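Local structure of regulatory protein SdiA (Escherichia coli, 4LFU) at the interface of chains A and B. The protein is a LuxR-type quorum-sensing receptor and transcription factor that binds foreign autoinducers and DNA, and activates the cell-division gene cluster ftsQAZ. Coordinates in Å, arbitrary orientation; residue numbers count along the deposited sequence, not the author numbering. Chains: chain A/B, Regulatory protein SdiA.

The interface of chains A and B. Residues chain A 51-53, 233; chain B 189-190, 192-193.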
# COMPACT_ATOMS: atom_id res chain seq x y z
N PRO A 51 -15.86 0.35 -6.35
CA PRO A 51 -16.67 1.47 -5.80
C PRO A 51 -16.64 1.49 -4.26
O PRO A 51 -16.52 0.43 -3.63
CB PRO A 51 -18.09 1.16 -6.30
CG PRO A 51 -17.92 0.20 -7.42
CD PRO A 51 -16.71 -0.62 -7.06
N PHE A 52 -16.72 2.69 -3.67
CA PHE A 52 -16.58 2.86 -2.21
C PHE A 52 -17.73 2.23 -1.44
O PHE A 52 -17.58 1.84 -0.28
CB PHE A 52 -16.50 4.33 -1.84
CG PHE A 52 -15.35 5.06 -2.47
CD1 PHE A 52 -14.06 4.91 -1.97
CD2 PHE A 52 -15.56 5.91 -3.54
CE1 PHE A 52 -13.00 5.61 -2.54
CE2 PHE A 52 -14.51 6.60 -4.12
CZ PHE A 52 -13.24 6.46 -3.62
N THR A 53 -18.85 2.15 -2.14
CA THR A 53 -20.16 1.83 -1.59
C THR A 53 -20.46 0.33 -1.63
O THR A 53 -21.15 -0.19 -0.75
CB THR A 53 -21.20 2.68 -2.35
OG1 THR A 53 -21.72 3.66 -1.46
CG2 THR A 53 -22.30 1.83 -2.96
N TYR A 233 -12.01 8.92 -6.71
CA TYR A 233 -11.50 7.73 -7.40
C TYR A 233 -9.99 7.81 -7.67
O TYR A 233 -9.24 6.86 -7.40
CB TYR A 233 -12.29 7.48 -8.69
CG TYR A 233 -13.53 6.63 -8.50
CD1 TYR A 233 -14.52 6.99 -7.59
CD2 TYR A 233 -13.72 5.45 -9.23
CE1 TYR A 233 -15.67 6.22 -7.42
CE2 TYR A 233 -14.87 4.65 -9.06
CZ TYR A 233 -15.84 5.05 -8.16
OH TYR A 233 -16.97 4.29 -8.01
N ARG B 189 -18.67 8.01 2.23
CA ARG B 189 -18.66 7.02 1.14
C ARG B 189 -19.61 7.31 -0.01
O ARG B 189 -19.24 7.12 -1.18
CB ARG B 189 -18.91 5.62 1.69
CG ARG B 189 -17.72 5.07 2.48
CD ARG B 189 -17.84 3.55 2.69
NE ARG B 189 -18.99 3.21 3.54
CZ ARG B 189 -18.97 3.25 4.87
NH1 ARG B 189 -17.87 3.61 5.53
NH2 ARG B 189 -20.06 2.92 5.54
N TRP B 190 -20.83 7.75 0.30
CA TRP B 190 -21.80 8.11 -0.74
C TRP B 190 -21.39 9.41 -1.43
O TRP B 190 -21.66 9.59 -2.63
CB TRP B 190 -23.26 8.19 -0.19
CG TRP B 190 -23.83 6.85 0.11
CD1 TRP B 190 -24.01 6.30 1.35
CD2 TRP B 190 -24.25 5.84 -0.83
NE1 TRP B 190 -24.52 5.03 1.24
CE2 TRP B 190 -24.67 4.72 -0.08
CE3 TRP B 190 -24.31 5.79 -2.24
CZ2 TRP B 190 -25.15 3.55 -0.69
CZ3 TRP B 190 -24.79 4.62 -2.85
CH2 TRP B 190 -25.20 3.52 -2.07
N ALA B 192 -18.18 10.36 -1.94
CA ALA B 192 -17.09 9.95 -2.81
C ALA B 192 -17.57 9.23 -4.07
O ALA B 192 -16.83 9.15 -5.04
CB ALA B 192 -16.12 9.08 -2.02
N GLU B 193 -18.81 8.72 -4.04
CA GLU B 193 -19.42 8.02 -5.18
C GLU B 193 -20.16 8.98 -6.10
O GLU B 193 -20.68 8.56 -7.13
CB GLU B 193 -20.39 6.93 -4.73
CG GLU B 193 -19.74 5.65 -4.21
CD GLU B 193 -18.87 4.93 -5.25
OE1 GLU B 193 -18.99 5.16 -6.47
OE2 GLU B 193 -18.04 4.13 -4.82
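A:Thr53, A:Phe52 and B:Glu193 bury the most surface where a loop of chain A's autoinducer-binding domain meets the helix 182-192 of chain B's LuxR-type DNA-binding domain. A:Thr53 reaches B:Trp190 with both side-chain branches. The hydroxyl OG1 of A:Thr53 sits 3.2 Å above the indole plane of B:Trp190, over the ring centre, while the methyl CG2 of A:Thr53 lies 3.5 Å from CH2 of B:Trp190. With CG anti to the carbonyl carbon (chi1 -59°), the ring of A:Phe52 lies where B:Ala192 and the B:Glu193 carboxylate meet it; CB of B:Ala192, the last residue of the helix, stands over its face, 3.9 Å from the centroid, as a CH-pi contact. B:Glu193, just past the helix, bends at chi2 (-61°) and brings its carboxylate in among the chain A residues. OE1 of B:Glu193 accepts a hydrogen bond of 2.7 Å through its syn lone pair from the phenol OH of A:Tyr233, on helix 227-237 of chain A's DNA-binding domain, so B:Glu193 also bridges the two DNA-binding domains. OE1 lies in the tyrosine ring plane, with the carboxylate turned 89° to it. OE2 points to the A:Pro51–A:Phe52 backbone, but its separation from the A:Phe52 amide is too short to be reliable; A:Thr53 N also gives OE2 a weak hydrogen bond. If this two-fold assembly persists in solution, the contact may help set the domains' relative placement. On the loop's other flank, CD of B:Arg189 comes 3.4 Å from the carbonyl O of A:Phe52.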